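Local coordinates for protein endoglucanase (Clostridium thermocellum, PDB 2YIK) that probably hydrolyses internal beta-1,4-glucosidic bonds of cellulose, as a family 9 glycoside hydrolase, at residues K42-Q45 with Y46-F50; A151-A154 with E155-R159; D500-A503 with A504-G507. All blocks are in the same frame, centred on the assembly; numbering follows the deposited sequence.

Contact 1: residues K42-Q45 with Y46-F50; sequences KALQ and YSMFF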
ATOM      1  N   LYS A  42     -11.582  12.396 -12.449  1.00 30.72           N
ATOM      2  CA  LYS A  42     -10.393  13.228 -12.379  1.00 29.32           C
ATOM      3  C   LYS A  42      -9.631  12.934 -11.087  1.00 28.66           C
ATOM      4  O   LYS A  42      -8.400  12.982 -11.056  1.00 27.70           O
ATOM      5  CB  LYS A  42     -10.788  14.705 -12.428  1.00 31.21           C
ATOM      6  CG  LYS A  42      -9.628  15.655 -12.200  1.00 33.67           C
ATOM      7  CD  LYS A  42     -10.066  17.123 -12.206  1.00 35.63           C
ATOM      8  CE  LYS A  42      -8.967  18.005 -11.614  1.00 37.42           C
ATOM      9  NZ  LYS A  42      -9.267  19.461 -11.733  1.00 37.74           N
ATOM     10  N   ALA A  43     -10.363  12.633 -10.019  1.00 26.83           N
ATOM     11  CA  ALA A  43      -9.731  12.333  -8.735  1.00 26.49           C
ATOM     12  C   ALA A  43      -8.892  11.065  -8.875  1.00 25.73           C
ATOM     13  O   ALA A  43      -7.766  10.989  -8.381  1.00 26.02           O
ATOM     14  CB  ALA A  43     -10.793  12.155  -7.661  1.00 26.00           C
ATOM     15  N   LEU A  44      -9.447  10.071  -9.560  1.00 26.56           N
ATOM     16  CA  LEU A  44      -8.744   8.813  -9.792  1.00 27.46           C
ATOM     17  C   LEU A  44      -7.483   9.100 -10.600  1.00 27.92           C
ATOM     18  O   LEU A  44      -6.382   8.673 -10.243  1.00 26.71           O
ATOM     19  CB  LEU A  44      -9.637   7.832 -10.564  1.00 26.60           C
ATOM     20  CG  LEU A  44      -8.956   6.536 -11.019  1.00 28.05           C
ATOM     21  CD1 LEU A  44      -8.420   5.795  -9.797  1.00 27.57           C
ATOM     22  CD2 LEU A  44      -9.938   5.653 -11.784  1.00 24.82           C
ATOM     23  N   GLN A  45      -7.653   9.829 -11.699  1.00 28.97           N
ATOM     24  CA  GLN A  45      -6.528  10.181 -12.553  1.00 29.36           C
ATOM     25  C   GLN A  45      -5.415  10.830 -11.750  1.00 28.83           C
ATOM     26  O   GLN A  45      -4.269  10.375 -11.772  1.00 28.97           O
ATOM     27  CB  GLN A  45      -6.983  11.135 -13.659  1.00 31.57           C
ATOM     28  CG  GLN A  45      -5.842  11.819 -14.384  1.00 32.47           C
ATOM     29  CD  GLN A  45      -6.319  12.908 -15.339  1.00 35.27           C
ATOM     30  OE1 GLN A  45      -7.227  13.678 -15.017  1.00 33.76           O
ATOM     31  NE2 GLN A  45      -5.695  12.987 -16.509  1.00 34.61           N
ATOM     32  N   TYR A  46      -5.755  11.899 -11.039  1.00 28.03           N
ATOM     33  CA  TYR A  46      -4.780  12.614 -10.232  1.00 28.65           C
ATOM     34  C   TYR A  46      -4.144  11.778  -9.120  1.00 29.01           C
ATOM     35  O   TYR A  46      -2.936  11.860  -8.899  1.00 29.00           O
ATOM     36  CB  TYR A  46      -5.424  13.863  -9.618  1.00 30.10           C
ATOM     37  CG  TYR A  46      -5.437  15.076 -10.526  1.00 31.07           C
ATOM     38  CD1 TYR A  46      -5.906  14.987 -11.835  1.00 30.81           C
ATOM     39  CD2 TYR A  46      -5.000  16.317 -10.067  1.00 30.76           C
ATOM     40  CE1 TYR A  46      -5.940  16.101 -12.664  1.00 32.75           C
ATOM     41  CE2 TYR A  46      -5.027  17.442 -10.888  1.00 32.00           C
ATOM     42  CZ  TYR A  46      -5.501  17.326 -12.186  1.00 32.72           C
ATOM     43  OH  TYR A  46      -5.548  18.435 -13.001  1.00 31.69           O
ATOM     44  N   SER A  47      -4.948  10.971  -8.432  1.00 28.95           N
ATOM     45  CA  SER A  47      -4.448  10.167  -7.312  1.00 28.35           C
ATOM     46  C   SER A  47      -3.164   9.375  -7.555  1.00 28.86           C
ATOM     47  O   SER A  47      -2.324   9.280  -6.663  1.00 27.71           O
ATOM     48  CB  SER A  47      -5.540   9.210  -6.793  1.00 28.36           C
ATOM     49  OG  SER A  47      -5.780   8.133  -7.681  1.00 26.57           O
ATOM     50  N   MET A  48      -2.999   8.813  -8.749  1.00 29.44           N
ATOM     51  CA  MET A  48      -1.807   8.014  -9.026  1.00 28.69           C
ATOM     52  C   MET A  48      -0.527   8.799  -9.243  1.00 27.93           C
ATOM     53  O   MET A  48       0.568   8.254  -9.087  1.00 27.08           O
ATOM     54  CB  MET A  48      -2.056   7.081 -10.215  1.00 27.29           C
ATOM     55  CG  MET A  48      -3.013   5.959  -9.871  1.00 30.04           C
ATOM     56  SD  MET A  48      -3.471   4.872 -11.234  1.00 33.79           S
ATOM     57  CE  MET A  48      -4.819   5.752 -11.909  1.00 31.29           C
ATOM     58  N   PHE A  49      -0.648  10.076  -9.584  1.00 27.38           N
ATOM     59  CA  PHE A  49       0.540  10.882  -9.823  1.00 27.99           C
ATOM     60  C   PHE A  49       1.449  11.038  -8.620  1.00 27.35           C
ATOM     61  O   PHE A  49       2.618  11.382  -8.776  1.00 27.57           O
ATOM     62  CB  PHE A  49       0.147  12.245 -10.385  1.00 27.60           C
ATOM     63  CG  PHE A  49      -0.158  12.202 -11.844  1.00 28.54           C
ATOM     64  CD1 PHE A  49       0.853  12.371 -12.788  1.00 29.14           C
ATOM     65  CD2 PHE A  49      -1.444  11.919 -12.280  1.00 27.83           C
ATOM     66  CE1 PHE A  49       0.580  12.247 -14.151  1.00 30.02           C
ATOM     67  CE2 PHE A  49      -1.727  11.794 -13.628  1.00 27.75           C
ATOM     68  CZ  PHE A  49      -0.714  11.960 -14.569  1.00 29.30           C
ATOM     69  N   PHE A  50       0.931  10.776  -7.425  1.00 26.25           N
ATOM     70  CA  PHE A  50       1.780  10.876  -6.247  1.00 26.08           C
ATOM     71  C   PHE A  50       2.841   9.796  -6.350  1.00 25.18           C
ATOM     72  O   PHE A  50       3.977   9.984  -5.927  1.00 25.17           O
ATOM     73  CB  PHE A  50       1.005  10.651  -4.947  1.00 25.70           C
ATOM     74  CG  PHE A  50       1.901  10.627  -3.735  1.00 25.84           C
ATOM     75  CD1 PHE A  50       2.453  11.801  -3.240  1.00 25.40           C
ATOM     76  CD2 PHE A  50       2.220   9.421  -3.109  1.00 25.79           C
ATOM     77  CE1 PHE A  50       3.344  11.773  -2.171  1.00 26.71           C
ATOM     78  CE2 PHE A  50       3.107   9.382  -2.044  1.00 25.66           C
ATOM     79  CZ  PHE A  50       3.658  10.561  -1.561  1.00 26.35           C
TER
HETATM   80  O   HOH W   1      -6.177  21.065 -11.603  1.00 47.03           O
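CE of K42 sits over one face of the Y46 ring, one helical turn further on. The contact is a CH-pi interaction: CE of K42 lies 3.9 Å from the centroid of the Y46 ring, displaced toward the hydroxyl end, while the chain runs extended from CG to NZ. Q45 treats the same ring differently. Its side chain runs beside that of Y46, with OE1 at the ring edge, 3.6 Å from Y46 CE1, and the amide plane is turned 69° from the ring.

Among the hydrogen bonds, helix 40-47 supplies Y46 N to K42 O at 2.9 Å and S47 N to A43 O at 2.8 Å. The hydroxyl of S47 adds a third, donating OG to L44 O at 2.7 Å. With chi1 at 73°, OG stands between its own backbone N and carbonyl carbon, which turns it back onto the preceding turn.

Apolar contact joins L44 and M48. M48 bends at its last torsion (-87°), and its methyl CE comes to 4.2 Å from L44 CD1, the two side chains lying next to each other.

An aromatic edge meets a backbone carbonyl at F49, whose ring brings CD2 to 3.3 Å from Q45 O.

The polar ends find partners outside the two segments: K42 NZ bonds to the carbonyl of Y442, whereas Y46 OH and Q45 OE1 both reach D524. A water donates to Y46 OH at 3.0 Å and is held only weakly by K42 NZ. The chemistry implies that K42 serves two purposes, its CE methylene resting on the tyrosine face and its ammonium group tying this N-terminal helix to a distant part of the chain, while Q45 and Y46 join it to the segment around D524 that follows helix 499-516.

Contact 2: residues A151-A154 with E155-R159; sequences AVHA and EVILR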
ATOM      1  N   ALA A 151      -6.049   2.774 -16.610  1.00 29.05           N
ATOM      2  CA  ALA A 151      -5.532   1.440 -16.318  1.00 29.97           C
ATOM      3  C   ALA A 151      -4.045   1.310 -16.620  1.00 30.75           C
ATOM      4  O   ALA A 151      -3.301   0.684 -15.857  1.00 31.11           O
ATOM      5  CB  ALA A 151      -6.327   0.388 -17.087  1.00 29.23           C
ATOM      6  N   VAL A 152      -3.601   1.905 -17.723  1.00 31.24           N
ATOM      7  CA  VAL A 152      -2.194   1.835 -18.083  1.00 30.56           C
ATOM      8  C   VAL A 152      -1.325   2.456 -16.988  1.00 30.43           C
ATOM      9  O   VAL A 152      -0.295   1.892 -16.611  1.00 30.24           O
ATOM     10  CB  VAL A 152      -1.918   2.537 -19.435  1.00 29.54           C
ATOM     11  CG1 VAL A 152      -0.412   2.620 -19.689  1.00 30.32           C
ATOM     12  CG2 VAL A 152      -2.594   1.763 -20.561  1.00 28.62           C
ATOM     13  N   HIS A 153      -1.750   3.608 -16.472  1.00 28.81           N
ATOM     14  CA  HIS A 153      -1.012   4.306 -15.411  1.00 28.05           C
ATOM     15  C   HIS A 153      -0.907   3.394 -14.182  1.00 26.75           C
ATOM     16  O   HIS A 153       0.160   3.258 -13.584  1.00 27.07           O
ATOM     17  CB  HIS A 153      -1.743   5.600 -15.037  1.00 28.44           C
ATOM     18  CG  HIS A 153      -0.927   6.554 -14.216  1.00 29.27           C
ATOM     19  ND1 HIS A 153       0.331   6.251 -13.740  1.00 30.03           N
ATOM     20  CD2 HIS A 153      -1.196   7.812 -13.791  1.00 27.87           C
ATOM     21  CE1 HIS A 153       0.802   7.281 -13.058  1.00 27.85           C
ATOM     22  NE2 HIS A 153      -0.104   8.239 -13.074  1.00 29.40           N
ATOM     23  N   ALA A 154      -2.020   2.765 -13.816  1.00 25.76           N
ATOM     24  CA  ALA A 154      -2.052   1.860 -12.670  1.00 26.42           C
ATOM     25  C   ALA A 154      -1.083   0.690 -12.846  1.00 26.38           C
ATOM     26  O   ALA A 154      -0.344   0.336 -11.925  1.00 25.77           O
ATOM     27  CB  ALA A 154      -3.466   1.332 -12.466  1.00 24.03           C
ATOM     28  N   GLU A 155      -1.083   0.092 -14.034  1.00 26.44           N
ATOM     29  CA  GLU A 155      -0.204  -1.036 -14.285  1.00 26.50           C
ATOM     30  C   GLU A 155       1.275  -0.643 -14.239  1.00 27.11           C
ATOM     31  O   GLU A 155       2.108  -1.421 -13.772  1.00 26.83           O
ATOM     32  CB  GLU A 155      -0.580  -1.708 -15.611  1.00 26.75           C
ATOM     33  CG  GLU A 155      -1.975  -2.346 -15.550  1.00 26.05           C
ATOM     34  CD  GLU A 155      -2.303  -3.195 -16.763  1.00 28.41           C
ATOM     35  OE1 GLU A 155      -1.466  -3.257 -17.681  1.00 28.33           O
ATOM     36  OE2 GLU A 155      -3.401  -3.800 -16.801  1.00 30.67           O
ATOM     37  N   VAL A 156       1.604   0.569 -14.683  1.00 25.69           N
ATOM     38  CA  VAL A 156       2.994   1.012 -14.641  1.00 26.93           C
ATOM     39  C   VAL A 156       3.455   1.145 -13.189  1.00 26.65           C
ATOM     40  O   VAL A 156       4.584   0.769 -12.843  1.00 27.11           O
ATOM     41  CB  VAL A 156       3.186   2.365 -15.364  1.00 27.61           C
ATOM     42  CG1 VAL A 156       4.590   2.896 -15.118  1.00 25.84           C
ATOM     43  CG2 VAL A 156       2.955   2.184 -16.865  1.00 29.28           C
ATOM     44  N   ILE A 157       2.578   1.679 -12.343  1.00 24.75           N
ATOM     45  CA  ILE A 157       2.898   1.847 -10.929  1.00 24.31           C
ATOM     46  C   ILE A 157       3.005   0.481 -10.246  1.00 22.63           C
ATOM     47  O   ILE A 157       3.950   0.241  -9.505  1.00 22.88           O
ATOM     48  CB  ILE A 157       1.827   2.701 -10.182  1.00 25.37           C
ATOM     49  CG1 ILE A 157       1.999   4.184 -10.505  1.00 29.62           C
ATOM     50  CG2 ILE A 157       1.980   2.531  -8.682  1.00 23.38           C
ATOM     51  CD1 ILE A 157       2.070   4.478 -11.981  1.00 38.57           C
ATOM     52  N   LEU A 158       2.050  -0.410 -10.509  1.00 20.45           N
ATOM     53  CA  LEU A 158       2.071  -1.736  -9.896  1.00 21.93           C
ATOM     54  C   LEU A 158       3.266  -2.580 -10.337  1.00 23.21           C
ATOM     55  O   LEU A 158       3.790  -3.372  -9.554  1.00 21.97           O
ATOM     56  CB  LEU A 158       0.754  -2.463 -10.169  1.00 20.81           C
ATOM     57  CG  LEU A 158      -0.437  -1.825  -9.441  1.00 21.42           C
ATOM     58  CD1 LEU A 158      -1.739  -2.333 -10.007  1.00 20.94           C
ATOM     59  CD2 LEU A 158      -0.341  -2.121  -7.942  1.00 21.36           C
ATOM     60  N   ARG A 159       3.699  -2.412 -11.585  1.00 24.63           N
ATOM     61  CA  ARG A 159       4.862  -3.141 -12.078  1.00 23.83           C
ATOM     62  C   ARG A 159       6.109  -2.601 -11.391  1.00 23.82           C
ATOM     63  O   ARG A 159       7.010  -3.362 -11.033  1.00 22.68           O
ATOM     64  CB  ARG A 159       5.020  -2.981 -13.594  1.00 24.86           C
ATOM     65  CG  ARG A 159       4.139  -3.897 -14.427  1.00 24.49           C
ATOM     66  CD  ARG A 159       4.261  -3.549 -15.910  1.00 26.68           C
ATOM     67  NE  ARG A 159       3.442  -4.406 -16.771  1.00 29.41           N
ATOM     68  CZ  ARG A 159       3.798  -5.621 -17.185  1.00 30.20           C
ATOM     69  NH1 ARG A 159       4.968  -6.140 -16.822  1.00 29.14           N
ATOM     70  NH2 ARG A 159       2.987  -6.310 -17.973  1.00 29.13           N
TER
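E155 closes the first turn of helix 151-167 by donating its backbone N to A151 O at 2.9 Å. V156 N to V152 O at 3.0 Å and L158 N to A154 O at 2.9 Å continue the regular i to i+4 pattern. The carboxylate of E155 finds its partner outside the turn: OE2 is hydrogen-bonded to the hydroxyl of Y138.

Around this frame the side chains pack back against carbonyls one turn earlier. With chi1 of -66°, E155 CG lies opposite its own carbonyl carbon and beside its backbone N, a torsion that lays CG against the previous turn, 3.3 Å from A151 O. L158 is turned in the same sense (chi1 -68°), which brings its CG to 3.3 Å from A154 O. The CG2 branch of V156 makes the equivalent approach to V152 O, also at 3.3 Å, and the same methyl is a loose 4.4 Å from V152 CG1 on the more exposed side. On the buried side the H153 and I157 side chains meet at a slant, but their modelled approach is too close for its detail to be trusted.

The turn thus has distinct flanks. A151, A154 and L158 pack on Y138 of helix 124-140, and E155 and L158 also reach helix 216-233 through F233 and N229. H153 and I157 face helix 49-54, whose F49 meets the H153 ring edge-to-face; M48, just before that helix, touches H153 and A154.

Contact 3: residues D500-A503 with A504-G507; sequences DYNA and AFVG
V506 and F505 both crowd the carbonyl of N502, and this is the tight part of the contact. V506 N donates to N502 O at 3.1 Å, V506 CG2 touches the same oxygen at 3.3 Å, and so does F505 CB, also at 3.3 Å. With CG of F505 anti to its backbone N (chi1 170°), the ring runs alongside the N502 side chain, whose amide end lies at the ring edge with the two planes at 90°.

The neighbouring backbone positions are looser and hydrated. Water 2 spans D500 O and A504 N, accepting from the latter at 3.2 Å. Water 3 donates to Y501 O and accepts a weak bond from F505 N. Further along, water 4 donates to A503 O at 2.8 Å and accepts weakly from G507 N. Ordered water therefore stands in for three i to i+4 backbone bonds, leaving N502 O to V506 N as the direct one between the segments, and the helix is opened locally although its residues are buried.

Helix 499-516 runs through the interior of the helical catalytic domain, an (alpha/alpha)6 barrel in this family. Y501 comes within about 9 Å of H451, the predicted active-site residue, measured between side chains. N502, A503 and V506 pack on Y51 of helix 49-54, A503 and A504 on T133 of helix 124-140, and A504 and F505 on A398 and T397 of helix 392-408.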
ATOM      1  N   ASP A 500       1.476   5.046   1.540  1.00 24.43           N
ATOM      2  CA  ASP A 500       0.374   4.362   2.217  1.00 24.70           C
ATOM      3  C   ASP A 500      -0.849   5.273   2.303  1.00 24.99           C
ATOM      4  O   ASP A 500      -1.977   4.792   2.302  1.00 25.50           O
ATOM      5  CB  ASP A 500       0.794   3.847   3.613  1.00 23.96           C
ATOM      6  CG  ASP A 500       0.713   4.909   4.698  1.00 27.07           C
ATOM      7  OD1 ASP A 500       1.676   5.691   4.845  1.00 27.26           O
ATOM      8  OD2 ASP A 500      -0.315   4.960   5.412  1.00 26.90           O
ATOM      9  N   TYR A 501      -0.624   6.584   2.346  1.00 24.90           N
ATOM     10  CA  TYR A 501      -1.716   7.560   2.414  1.00 23.73           C
ATOM     11  C   TYR A 501      -2.569   7.553   1.152  1.00 23.84           C
ATOM     12  O   TYR A 501      -3.795   7.636   1.218  1.00 23.97           O
ATOM     13  CB  TYR A 501      -1.163   8.972   2.599  1.00 23.36           C
ATOM     14  CG  TYR A 501      -0.846   9.377   4.021  1.00 23.26           C
ATOM     15  CD1 TYR A 501      -0.472   8.431   4.981  1.00 23.90           C
ATOM     16  CD2 TYR A 501      -0.828  10.723   4.381  1.00 24.42           C
ATOM     17  CE1 TYR A 501      -0.080   8.824   6.261  1.00 25.08           C
ATOM     18  CE2 TYR A 501      -0.437  11.127   5.648  1.00 25.39           C
ATOM     19  CZ  TYR A 501      -0.059  10.180   6.582  1.00 26.35           C
ATOM     20  OH  TYR A 501       0.381  10.612   7.812  1.00 24.96           O
ATOM     21  N   ASN A 502      -1.908   7.454   0.001  1.00 23.79           N
ATOM     22  CA  ASN A 502      -2.598   7.458  -1.284  1.00 24.93           C
ATOM     23  C   ASN A 502      -3.115   6.096  -1.739  1.00 23.32           C
ATOM     24  O   ASN A 502      -3.955   6.017  -2.635  1.00 24.80           O
ATOM     25  CB  ASN A 502      -1.682   8.041  -2.377  1.00 25.22           C
ATOM     26  CG  ASN A 502      -1.919   9.529  -2.614  1.00 27.22           C
ATOM     27  OD1 ASN A 502      -2.264   9.947  -3.725  1.00 28.63           O
ATOM     28  ND2 ASN A 502      -1.740  10.329  -1.577  1.00 24.73           N
ATOM     29  N   ALA A 503      -2.632   5.033  -1.111  1.00 22.77           N
ATOM     30  CA  ALA A 503      -3.008   3.672  -1.486  1.00 22.01           C
ATOM     31  C   ALA A 503      -4.501   3.345  -1.609  1.00 22.57           C
ATOM     32  O   ALA A 503      -4.970   2.985  -2.694  1.00 22.18           O
ATOM     33  CB  ALA A 503      -2.330   2.686  -0.544  1.00 23.15           C
ATOM     34  N   ALA A 504      -5.250   3.452  -0.514  1.00 20.02           N
ATOM     35  CA  ALA A 504      -6.678   3.143  -0.577  1.00 20.76           C
ATOM     36  C   ALA A 504      -7.433   4.256  -1.299  1.00 19.73           C
ATOM     37  O   ALA A 504      -8.491   4.027  -1.884  1.00 20.81           O
ATOM     38  CB  ALA A 504      -7.254   2.938   0.832  1.00 18.69           C
ATOM     39  N   PHE A 505      -6.872   5.458  -1.253  1.00 21.97           N
ATOM     40  CA  PHE A 505      -7.465   6.627  -1.897  1.00 23.02           C
ATOM     41  C   PHE A 505      -7.666   6.384  -3.398  1.00 24.11           C
ATOM     42  O   PHE A 505      -8.689   6.774  -3.962  1.00 24.54           O
ATOM     43  CB  PHE A 505      -6.568   7.851  -1.630  1.00 23.61           C
ATOM     44  CG  PHE A 505      -6.926   9.079  -2.431  1.00 25.97           C
ATOM     45  CD1 PHE A 505      -8.238   9.553  -2.491  1.00 25.89           C
ATOM     46  CD2 PHE A 505      -5.928   9.792  -3.090  1.00 24.67           C
ATOM     47  CE1 PHE A 505      -8.551  10.709  -3.213  1.00 26.65           C
ATOM     48  CE2 PHE A 505      -6.227  10.952  -3.815  1.00 27.62           C
ATOM     49  CZ  PHE A 505      -7.540  11.418  -3.873  1.00 26.79           C
ATOM     50  N   VAL A 506      -6.708   5.721  -4.036  1.00 22.74           N
ATOM     51  CA  VAL A 506      -6.827   5.443  -5.462  1.00 23.09           C
ATOM     52  C   VAL A 506      -8.067   4.591  -5.713  1.00 24.17           C
ATOM     53  O   VAL A 506      -8.914   4.936  -6.538  1.00 24.73           O
ATOM     54  CB  VAL A 506      -5.584   4.699  -6.000  1.00 24.06           C
ATOM     55  CG1 VAL A 506      -5.798   4.299  -7.469  1.00 22.58           C
ATOM     56  CG2 VAL A 506      -4.359   5.587  -5.857  1.00 23.54           C
ATOM     57  N   GLY A 507      -8.170   3.488  -4.979  1.00 24.37           N
ATOM     58  CA  GLY A 507      -9.299   2.589  -5.130  1.00 24.15           C
ATOM     59  C   GLY A 507     -10.647   3.214  -4.814  1.00 24.27           C
ATOM     60  O   GLY A 507     -11.649   2.896  -5.466  1.00 22.41           O
TER
HETATM   61  O   HOH W   2      -4.296   3.726   2.510  1.00 29.02           O
HETATM   62  O   HOH W   3      -5.582   5.917   1.434  1.00 23.99           O
HETATM   63  O   HOH W   4      -6.792   1.040  -3.684  1.00 22.61           O

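All three are local contacts along helices in the family 9 catalytic domain; contact 1 also runs from helix 40-47 into helix 49-54. Contacts 1 and 3 are buried, whereas contact 2 has one flank toward the surface. Contact 1 is the go-between: S47 packs on F505 and V506 of contact 3, with S47 CB 3.5 Å from F505 CE2, and M48 leans on contact 2, its SD 3.6 Å from A154 CA. Contacts 2 and 3 do not touch, yet both pack on helices 49-54 and 124-140. Their chemistry differs accordingly: side-chain CH-pi and serine bonding in 42-50, a regular backbone ladder with an externally bonded carboxylate in 151-159, and water-bridged backbone in 500-507 of the central helix 499-516.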